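Local coordinates for protein Niban 2 (Homo sapiens, PDB 7CTP), which may help to suppress apoptosis and may promote the invasion of melanoma cells, and carries a PH domain within a largely helical framework, at residues 11-16 / 275-280; 17-22 / 245-250; 433-438 / 488-493. One frame throughout, in Å; residues are numbered along the deposited sequence.

Interaction 1: residues 11-16 / 275-280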
loop_
_atom_site.group_PDB
_atom_site.type_symbol
_atom_site.label_atom_id
_atom_site.label_comp_id
_atom_site.label_asym_id
_atom_site.label_seq_id
_atom_site.Cartn_x
_atom_site.Cartn_y
_atom_site.Cartn_z
ATOM N N ALA A 11 8.048 1.285 -34.743
ATOM C CA ALA A 11 7.498 2.636 -34.825
ATOM C C ALA A 11 6.534 2.896 -33.680
ATOM O O ALA A 11 6.572 3.961 -33.048
ATOM C CB ALA A 11 6.797 2.848 -36.169
ATOM N N ARG A 12 5.655 1.928 -33.405
ATOM C CA ARG A 12 4.690 2.093 -32.329
ATOM C C ARG A 12 5.385 2.132 -30.978
ATOM O O ARG A 12 5.033 2.947 -30.120
ATOM C CB ARG A 12 3.651 0.979 -32.375
ATOM C CG ARG A 12 2.727 0.965 -31.168
ATOM C CD ARG A 12 1.589 1.932 -31.366
ATOM N NE ARG A 12 0.664 1.481 -32.407
ATOM C CZ ARG A 12 -0.031 2.297 -33.195
ATOM N NH1 ARG A 12 0.096 3.611 -33.068
ATOM N NH2 ARG A 12 -0.844 1.800 -34.118
ATOM N N ARG A 13 6.389 1.276 -30.777
ATOM C CA ARG A 13 7.133 1.328 -29.525
ATOM C C ARG A 13 7.823 2.675 -29.353
ATOM O O ARG A 13 7.874 3.211 -28.243
ATOM C CB ARG A 13 8.133 0.176 -29.451
ATOM C CG ARG A 13 7.440 -1.177 -29.289
ATOM C CD ARG A 13 8.457 -2.298 -29.106
ATOM N NE ARG A 13 7.805 -3.586 -28.872
ATOM C CZ ARG A 13 7.688 -4.167 -27.678
ATOM N NH1 ARG A 13 8.190 -3.574 -26.601
ATOM N NH2 ARG A 13 7.075 -5.344 -27.563
ATOM N N GLN A 14 8.317 3.270 -30.444
ATOM C CA GLN A 14 8.969 4.571 -30.299
ATOM C C GLN A 14 7.958 5.650 -29.917
ATOM O O GLN A 14 8.248 6.518 -29.082
ATOM C CB GLN A 14 9.704 4.945 -31.584
ATOM C CG GLN A 14 10.428 6.298 -31.508
ATOM C CD GLN A 14 11.444 6.357 -30.379
ATOM O OE1 GLN A 14 11.483 7.324 -29.612
ATOM N NE2 GLN A 14 12.274 5.325 -30.274
ATOM N N HIS A 15 6.760 5.592 -30.494
ATOM C CA HIS A 15 5.732 6.560 -30.128
ATOM C C HIS A 15 5.360 6.413 -28.657
ATOM O O HIS A 15 5.233 7.411 -27.931
ATOM C CB HIS A 15 4.501 6.379 -31.016
ATOM C CG HIS A 15 4.690 6.868 -32.421
ATOM N ND1 HIS A 15 5.188 8.121 -32.717
ATOM C CD2 HIS A 15 4.428 6.276 -33.612
ATOM C CE1 HIS A 15 5.232 8.275 -34.030
ATOM N NE2 HIS A 15 4.777 7.171 -34.597
ATOM N N ILE A 16 5.205 5.170 -28.193
ATOM C CA ILE A 16 4.855 4.948 -26.790
ATOM C C ILE A 16 5.963 5.464 -25.879
ATOM O O ILE A 16 5.694 6.117 -24.866
ATOM C CB ILE A 16 4.560 3.462 -26.526
ATOM C CG1 ILE A 16 3.255 3.038 -27.202
ATOM C CG2 ILE A 16 4.488 3.212 -25.017
ATOM C CD1 ILE A 16 3.143 1.548 -27.427
ATOM N N TYR A 275 3.423 -2.461 -20.508
ATOM C CA TYR A 275 3.762 -2.285 -19.099
ATOM C C TYR A 275 5.247 -2.542 -18.849
ATOM O O TYR A 275 5.894 -1.790 -18.114
ATOM C CB TYR A 275 2.901 -3.211 -18.230
ATOM C CG TYR A 275 3.208 -3.127 -16.742
ATOM C CD1 TYR A 275 2.659 -2.119 -15.947
ATOM C CD2 TYR A 275 4.060 -4.053 -16.136
ATOM C CE1 TYR A 275 2.950 -2.038 -14.576
ATOM C CE2 TYR A 275 4.366 -3.976 -14.782
ATOM C CZ TYR A 275 3.812 -2.975 -14.006
ATOM O OH TYR A 275 4.127 -2.927 -12.650
ATOM N N HIS A 276 5.806 -3.595 -19.456
ATOM C CA HIS A 276 7.233 -3.891 -19.279
ATOM C C HIS A 276 8.118 -2.773 -19.824
ATOM O O HIS A 276 9.104 -2.374 -19.187
ATOM C CB HIS A 276 7.586 -5.211 -19.967
ATOM C CG HIS A 276 9.053 -5.365 -20.247
ATOM N ND1 HIS A 276 9.946 -5.826 -19.301
ATOM C CD2 HIS A 276 9.787 -5.085 -21.353
ATOM C CE1 HIS A 276 11.166 -5.838 -19.816
ATOM N NE2 HIS A 276 11.097 -5.389 -21.057
ATOM N N MET A 277 7.793 -2.284 -21.025
ATOM C CA MET A 277 8.538 -1.197 -21.652
ATOM C C MET A 277 8.495 0.060 -20.790
ATOM O O MET A 277 9.518 0.724 -20.565
ATOM C CB MET A 277 7.908 -0.938 -23.018
ATOM C CG MET A 277 8.729 -0.245 -24.030
ATOM S SD MET A 277 7.583 -0.012 -25.410
ATOM C CE MET A 277 7.755 1.755 -25.552
ATOM N N VAL A 278 7.300 0.404 -20.313
ATOM C CA VAL A 278 7.127 1.563 -19.437
ATOM C C VAL A 278 7.919 1.391 -18.146
ATOM O O VAL A 278 8.568 2.333 -17.664
ATOM C CB VAL A 278 5.630 1.777 -19.149
ATOM C CG1 VAL A 278 5.438 2.718 -17.972
ATOM C CG2 VAL A 278 4.919 2.292 -20.400
ATOM N N TYR A 279 7.830 0.200 -17.536
ATOM C CA TYR A 279 8.525 -0.049 -16.272
ATOM C C TYR A 279 10.019 0.212 -16.407
ATOM O O TYR A 279 10.627 0.880 -15.558
ATOM C CB TYR A 279 8.263 -1.489 -15.808
ATOM C CG TYR A 279 8.957 -1.867 -14.504
ATOM C CD1 TYR A 279 10.308 -2.233 -14.482
ATOM C CD2 TYR A 279 8.264 -1.862 -13.297
ATOM C CE1 TYR A 279 10.948 -2.576 -13.292
ATOM C CE2 TYR A 279 8.896 -2.208 -12.106
ATOM C CZ TYR A 279 10.239 -2.556 -12.118
ATOM O OH TYR A 279 10.868 -2.900 -10.941
ATOM N N GLU A 280 10.636 -0.315 -17.468
ATOM C CA GLU A 280 12.078 -0.125 -17.611
ATOM C C GLU A 280 12.419 1.338 -17.852
ATOM O O GLU A 280 13.415 1.843 -17.320
ATOM C CB GLU A 280 12.629 -1.000 -18.739
ATOM C CG GLU A 280 12.632 -2.499 -18.404
ATOM C CD GLU A 280 13.395 -2.831 -17.124
ATOM O OE1 GLU A 280 14.454 -2.213 -16.873
ATOM O OE2 GLU A 280 12.937 -3.717 -16.363
#

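Interaction 2: residues 17-22 / 245-250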
loop_
_atom_site.group_PDB
_atom_site.type_symbol
_atom_site.label_atom_id
_atom_site.label_comp_id
_atom_site.label_asym_id
_atom_site.label_seq_id
_atom_site.Cartn_x
_atom_site.Cartn_y
_atom_site.Cartn_z
ATOM N N ALA A 17 7.226 5.204 -26.238
ATOM C CA ALA A 17 8.333 5.678 -25.410
ATOM C C ALA A 17 8.367 7.197 -25.357
ATOM O O ALA A 17 8.705 7.784 -24.318
ATOM C CB ALA A 17 9.666 5.142 -25.928
ATOM N N GLU A 18 8.044 7.854 -26.475
ATOM C CA GLU A 18 8.019 9.313 -26.488
ATOM C C GLU A 18 6.947 9.846 -25.546
ATOM O O GLU A 18 7.199 10.763 -24.753
ATOM C CB GLU A 18 7.796 9.819 -27.917
ATOM C CG GLU A 18 9.046 9.693 -28.791
ATOM C CD GLU A 18 8.775 9.921 -30.273
ATOM O OE1 GLU A 18 9.697 9.678 -31.086
ATOM O OE2 GLU A 18 7.649 10.338 -30.619
ATOM N N LYS A 19 5.741 9.281 -25.624
ATOM C CA LYS A 19 4.660 9.706 -24.736
ATOM C C LYS A 19 4.997 9.402 -23.281
ATOM O O LYS A 19 4.711 10.211 -22.391
ATOM C CB LYS A 19 3.351 9.025 -25.131
ATOM C CG LYS A 19 2.859 9.400 -26.532
ATOM C CD LYS A 19 1.635 8.573 -26.926
ATOM C CE LYS A 19 1.173 8.889 -28.343
ATOM N NZ LYS A 19 -0.020 9.784 -28.352
ATOM N N THR A 20 5.587 8.230 -23.024
ATOM C CA THR A 20 6.022 7.878 -21.670
ATOM C C THR A 20 7.045 8.874 -21.149
ATOM O O THR A 20 6.983 9.306 -19.987
ATOM C CB THR A 20 6.595 6.457 -21.669
ATOM O OG1 THR A 20 5.567 5.545 -22.102
ATOM C CG2 THR A 20 7.108 6.057 -20.279
ATOM N N GLY A 21 7.999 9.256 -22.001
ATOM C CA GLY A 21 9.035 10.180 -21.570
ATOM C C GLY A 21 8.480 11.538 -21.192
ATOM O O GLY A 21 8.949 12.171 -20.242
ATOM N N LYS A 22 7.465 11.998 -21.920
ATOM C CA LYS A 22 6.845 13.280 -21.597
ATOM C C LYS A 22 6.115 13.217 -20.261
ATOM O O LYS A 22 6.177 14.166 -19.471
ATOM C CB LYS A 22 5.910 13.696 -22.729
ATOM C CG LYS A 22 6.686 13.945 -24.017
ATOM C CD LYS A 22 5.807 14.381 -25.174
ATOM C CE LYS A 22 6.649 14.501 -26.442
ATOM N NZ LYS A 22 5.807 14.788 -27.642
ATOM N N GLY A 245 -3.204 4.221 -21.665
ATOM C CA GLY A 245 -4.064 3.101 -21.994
ATOM C C GLY A 245 -5.245 3.416 -22.895
ATOM O O GLY A 245 -5.456 2.752 -23.920
ATOM N N PRO A 246 -6.053 4.422 -22.528
ATOM C CA PRO A 246 -7.249 4.719 -23.335
ATOM C C PRO A 246 -6.970 4.976 -24.805
ATOM O O PRO A 246 -7.631 4.382 -25.666
ATOM C CB PRO A 246 -7.824 5.959 -22.641
ATOM C CG PRO A 246 -7.448 5.779 -21.229
ATOM C CD PRO A 246 -6.052 5.198 -21.273
ATOM N N GLU A 247 -6.019 5.857 -25.130
ATOM C CA GLU A 247 -5.793 6.147 -26.542
ATOM C C GLU A 247 -5.114 4.968 -27.237
ATOM O O GLU A 247 -5.373 4.709 -28.413
ATOM C CB GLU A 247 -4.998 7.446 -26.707
ATOM C CG GLU A 247 -3.566 7.339 -26.298
ATOM C CD GLU A 247 -2.814 8.673 -26.263
ATOM O OE1 GLU A 247 -2.467 9.186 -27.353
ATOM O OE2 GLU A 247 -2.527 9.182 -25.152
ATOM N N LEU A 248 -4.261 4.219 -26.522
ATOM C CA LEU A 248 -3.664 3.034 -27.136
ATOM C C LEU A 248 -4.727 1.986 -27.428
ATOM O O LEU A 248 -4.705 1.345 -28.486
ATOM C CB LEU A 248 -2.561 2.456 -26.246
ATOM C CG LEU A 248 -1.651 1.394 -26.863
ATOM C CD1 LEU A 248 -0.802 1.991 -27.982
ATOM C CD2 LEU A 248 -0.772 0.745 -25.796
ATOM N N LYS A 249 -5.665 1.801 -26.499
ATOM C CA LYS A 249 -6.783 0.892 -26.722
ATOM C C LYS A 249 -7.671 1.379 -27.862
ATOM O O LYS A 249 -8.123 0.579 -28.691
ATOM C CB LYS A 249 -7.583 0.757 -25.427
ATOM C CG LYS A 249 -8.555 -0.407 -25.383
ATOM C CD LYS A 249 -9.219 -0.476 -24.011
ATOM C CE LYS A 249 -8.332 -1.148 -22.971
ATOM N NZ LYS A 249 -9.049 -1.349 -21.666
ATOM N N ALA A 250 -7.930 2.689 -27.915
ATOM C CA ALA A 250 -8.751 3.246 -28.988
ATOM C C ALA A 250 -8.107 3.022 -30.350
ATOM O O ALA A 250 -8.807 2.833 -31.354
ATOM C CB ALA A 250 -9.002 4.735 -28.746
#

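Interaction 3: residues 433-438 / 488-493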
loop_
_atom_site.group_PDB
_atom_site.type_symbol
_atom_site.label_atom_id
_atom_site.label_comp_id
_atom_site.label_asym_id
_atom_site.label_seq_id
_atom_site.Cartn_x
_atom_site.Cartn_y
_atom_site.Cartn_z
ATOM N N GLN A 433 -4.783 -3.750 7.297
ATOM C CA GLN A 433 -4.220 -5.086 7.476
ATOM C C GLN A 433 -2.714 -5.023 7.694
ATOM O O GLN A 433 -2.165 -5.780 8.506
ATOM C CB GLN A 433 -4.569 -5.962 6.275
ATOM C CG GLN A 433 -6.068 -6.216 6.179
ATOM C CD GLN A 433 -6.480 -6.990 4.944
ATOM O OE1 GLN A 433 -5.785 -6.994 3.927
ATOM N NE2 GLN A 433 -7.638 -7.647 5.026
ATOM N N ILE A 434 -2.028 -4.110 7.004
ATOM C CA ILE A 434 -0.589 -3.965 7.227
ATOM C C ILE A 434 -0.316 -3.517 8.660
ATOM O O ILE A 434 0.606 -4.022 9.317
ATOM C CB ILE A 434 0.026 -2.999 6.193
ATOM C CG1 ILE A 434 0.229 -3.710 4.848
ATOM C CG2 ILE A 434 1.363 -2.440 6.685
ATOM C CD1 ILE A 434 1.214 -4.865 4.882
ATOM N N HIS A 435 -1.119 -2.578 9.175
ATOM C CA HIS A 435 -0.971 -2.174 10.570
ATOM C C HIS A 435 -1.182 -3.358 11.507
ATOM O O HIS A 435 -0.482 -3.488 12.518
ATOM C CB HIS A 435 -1.949 -1.055 10.935
ATOM C CG HIS A 435 -1.625 0.280 10.337
ATOM N ND1 HIS A 435 -0.410 0.907 10.518
ATOM C CD2 HIS A 435 -2.377 1.125 9.592
ATOM C CE1 HIS A 435 -0.422 2.072 9.888
ATOM N NE2 HIS A 435 -1.604 2.228 9.319
ATOM N N MET A 436 -2.156 -4.224 11.202
ATOM C CA MET A 436 -2.382 -5.385 12.060
ATOM C C MET A 436 -1.166 -6.297 12.078
ATOM O O MET A 436 -0.789 -6.820 13.133
ATOM C CB MET A 436 -3.621 -6.159 11.604
ATOM C CG MET A 436 -4.913 -5.444 11.872
ATOM S SD MET A 436 -6.296 -6.359 11.158
ATOM C CE MET A 436 -7.428 -5.010 10.877
ATOM N N ARG A 437 -0.540 -6.501 10.917
ATOM C CA ARG A 437 0.658 -7.330 10.854
ATOM C C ARG A 437 1.783 -6.715 11.674
ATOM O O ARG A 437 2.478 -7.412 12.426
ATOM C CB ARG A 437 1.092 -7.521 9.404
ATOM C CG ARG A 437 2.153 -8.600 9.205
ATOM C CD ARG A 437 2.478 -8.796 7.729
ATOM N NE ARG A 437 3.213 -7.650 7.176
ATOM C CZ ARG A 437 3.832 -7.662 6.001
ATOM N NH1 ARG A 437 3.812 -8.761 5.258
ATOM N NH2 ARG A 437 4.477 -6.578 5.572
ATOM N N GLU A 438 1.963 -5.399 11.548
ATOM C CA GLU A 438 2.994 -4.702 12.311
ATOM C C GLU A 438 2.761 -4.857 13.806
ATOM O O GLU A 438 3.686 -5.172 14.563
ATOM C CB GLU A 438 3.018 -3.224 11.916
ATOM C CG GLU A 438 3.511 -2.992 10.497
ATOM C CD GLU A 438 3.231 -1.587 9.988
ATOM O OE1 GLU A 438 3.865 -1.196 8.985
ATOM O OE2 GLU A 438 2.378 -0.885 10.572
ATOM N N LYS A 488 -6.097 5.601 16.157
ATOM C CA LYS A 488 -6.481 7.009 16.068
ATOM C C LYS A 488 -5.777 7.700 14.910
ATOM O O LYS A 488 -6.388 8.492 14.181
ATOM C CB LYS A 488 -6.188 7.760 17.363
ATOM C CG LYS A 488 -6.738 9.204 17.283
ATOM C CD LYS A 488 -5.881 10.238 18.013
ATOM C CE LYS A 488 -6.068 11.642 17.427
ATOM N NZ LYS A 488 -7.394 12.256 17.756
ATOM N N ARG A 489 -4.479 7.429 14.747
ATOM C CA ARG A 489 -3.721 7.996 13.635
ATOM C C ARG A 489 -4.278 7.521 12.300
ATOM O O ARG A 489 -4.381 8.298 11.340
ATOM C CB ARG A 489 -2.247 7.618 13.765
ATOM C CG ARG A 489 -1.304 8.281 12.754
ATOM C CD ARG A 489 0.099 7.673 12.871
ATOM N NE ARG A 489 0.401 7.264 14.245
ATOM C CZ ARG A 489 1.073 6.162 14.581
ATOM N NH1 ARG A 489 1.529 5.334 13.646
ATOM N NH2 ARG A 489 1.292 5.889 15.863
ATOM N N PHE A 490 -4.655 6.244 12.233
ATOM C CA PHE A 490 -5.182 5.671 11.002
ATOM C C PHE A 490 -6.521 6.296 10.637
ATOM O O PHE A 490 -6.761 6.646 9.475
ATOM C CB PHE A 490 -5.303 4.157 11.167
ATOM C CG PHE A 490 -6.007 3.460 10.035
ATOM C CD1 PHE A 490 -5.437 3.397 8.770
ATOM C CD2 PHE A 490 -7.233 2.855 10.242
ATOM C CE1 PHE A 490 -6.095 2.741 7.733
ATOM C CE2 PHE A 490 -7.888 2.199 9.213
ATOM C CZ PHE A 490 -7.315 2.147 7.955
ATOM N N PHE A 491 -7.404 6.465 11.627
ATOM C CA PHE A 491 -8.709 7.063 11.359
ATOM C C PHE A 491 -8.570 8.519 10.936
ATOM O O PHE A 491 -9.283 8.981 10.039
ATOM C CB PHE A 491 -9.613 6.965 12.590
ATOM C CG PHE A 491 -9.880 5.559 13.047
ATOM C CD1 PHE A 491 -9.940 4.508 12.151
ATOM C CD2 PHE A 491 -10.070 5.296 14.394
ATOM C CE1 PHE A 491 -10.187 3.214 12.594
ATOM C CE2 PHE A 491 -10.317 4.019 14.838
ATOM C CZ PHE A 491 -10.379 2.974 13.945
ATOM N N ARG A 492 -7.672 9.260 11.596
ATOM C CA ARG A 492 -7.425 10.652 11.240
ATOM C C ARG A 492 -6.889 10.756 9.819
ATOM O O ARG A 492 -7.378 11.560 9.017
ATOM C CB ARG A 492 -6.448 11.265 12.250
ATOM C CG ARG A 492 -5.757 12.568 11.836
ATOM C CD ARG A 492 -4.406 12.676 12.553
ATOM N NE ARG A 492 -3.749 13.968 12.375
ATOM C CZ ARG A 492 -2.979 14.290 11.339
ATOM N NH1 ARG A 492 -2.421 15.493 11.273
ATOM N NH2 ARG A 492 -2.767 13.412 10.366
ATOM N N GLU A 493 -5.888 9.932 9.497
ATOM C CA GLU A 493 -5.315 9.908 8.155
ATOM C C GLU A 493 -6.374 9.593 7.107
ATOM O O GLU A 493 -6.454 10.270 6.076
ATOM C CB GLU A 493 -4.173 8.890 8.089
ATOM C CG GLU A 493 -3.682 8.629 6.667
ATOM C CD GLU A 493 -2.635 7.529 6.550
ATOM O OE1 GLU A 493 -1.455 7.870 6.300
ATOM O OE2 GLU A 493 -2.992 6.331 6.672
#

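Interaction 1: residues 11-16 / 275-280
Arg13 and Met277 lie where helix 10-48 passes helix 260-337, their CA atoms 8.4 Å apart and the CA atoms of Ile16 and Val278 at the same spacing. Met277 bridges the gap. Its CG stands anti to the backbone N (chi1 -159°) and the chain runs out straight to the sulfur, then bends at the last torsion (chi3 124°), which turns the methyl group in against the first helix. There CE is wedged between two residues one turn apart: it sits 3.1 Å from the backbone oxygen O of Arg13, a tight approach of a methyl to a carbonyl, and 3.6 Å from CG2 of Ile16. Ile16 meets it with this methyl branch and with CB. Alongside, the sulfur meets the extended side chain of Arg13, which slants past it. SD is 4.1 Å from CG of Arg13 and 3.8 Å from its NH1, lying oblique to the guanidinium plane. No polar bond joins the two segments; NE of Arg13 is instead hydrogen-bonded to the backbone oxygen of Leu8, which helps to fix the guanidinium beside the sulfur. With an alanine in place of Met277, Ile16 CG2 would probably lose its apolar partner and a gap would open between the helices, leaving the aliphatic part of Arg13 without its neighbour. Beyond the pair, Met277 also touches Ala17, and Val278 packs on Thr20 of helix 10-48 and on Val240 of helix 232-252. The contact is thus van der Waals helix-helix packing through a methionine in the helical part of Niban 2, where helix 10-48, helix 232-252 and helix 260-337 come together as three mutually packed helices.

Interaction 2: residues 17-22 / 245-250
Lys19 and Glu247 point at one another across the gap between their helices, and their charged ends meet in a salt bridge at the surface. NZ of Lys19 donates to OE1 of Glu247 at 2.7 Å. The ammonium arrives from above the carboxylate, 40° out of its plane, and the grip is one-sided, since OE2 of Glu247 is 4.1 Å from NZ. The lysine chain is extended as far as CE and turns at its last torsion (chi4 -102°), which swings NZ onto the oxygen. Glu247 holds CG between its backbone N and carbonyl carbon (chi1 71°), a crowded position, and from there the chain is extended toward the lysine. The bridge spans two helices of the helical bundle, 10-48 and 232-252; in segments 17-22 and 245-250 the nearest CA atoms are those of Lys19 and Leu248, 10.9 Å apart. Glu247 follows Pro246 at a kink, where the backbone N atoms of both residues lack the usual bond to the preceding turn. The side chains of Lys19 and Thr20 also touch Leu244 of helix 232-252, while Leu248 packs on Ile16 and on Val274 of helix 260-337.

Interaction 3: residues 433-438 / 488-493
His435 and Phe490 meet as a buried aromatic pair between helix 422-455 and helix 464-511. The imidazole presents an edge: its CD2 lies 3.9 Å from CD1 of Phe490, with that carbon near the plane of the histidine ring, and NE2 of His435 is 4.0 Å from the same CD1. Seen from the phenylalanine the approach is oblique. The ring planes stand at 71° with centroids 5.7 Å apart. Conformation brings the rings together: CG of His435 lies anti to its own carbonyl carbon (chi1 -72°), whereas CG of Phe490 is anti to its backbone N (chi1 172°), and each ring enters the groove between the helices. These helices are consecutive in the chain, joined by a short connection, and the pair packs them together within the helical core. On the far side of the imidazole, ND1 of His435 makes a weak hydrogen bond to OE2 of Glu438, 3.3 Å long, which ties the ring's rotation loosely to its own helix. Glu493 OE2, 5.1 Å from NE2 of His435, and Arg489 NH1, 5.8 Å from its ND1, are not in contact and would probably act in opposite senses on the imidazole. Phe357 of helix 342-378 also touches His435, and Phe490 is flanked by Phe428, Arg431 and Ala432 of helix 422-455 and by Thr353 of helix 342-378.

Overall arrangement
Interactions 1 and 2 are neighbours, their centres 8 Å apart, and share helix 10-48. Interaction 2 is nested along the chain inside the loop closed by interaction 1, a loop that includes the PH domain; after that domain the chain returns, and helices 232-252 and 260-337, successive in sequence, pack on helix 10-48. The two contacts touch, with Arg12 CD against Leu248 CD1. Interaction 3 comes later in the chain and nearer its centre, about 37 Å from interaction 1 and 36 Å from interaction 2 between centres, with no touch. Interactions 1 and 2 thus belong to one three-helix junction far from the chain's centre, interaction 3 to a separate buried helix pair.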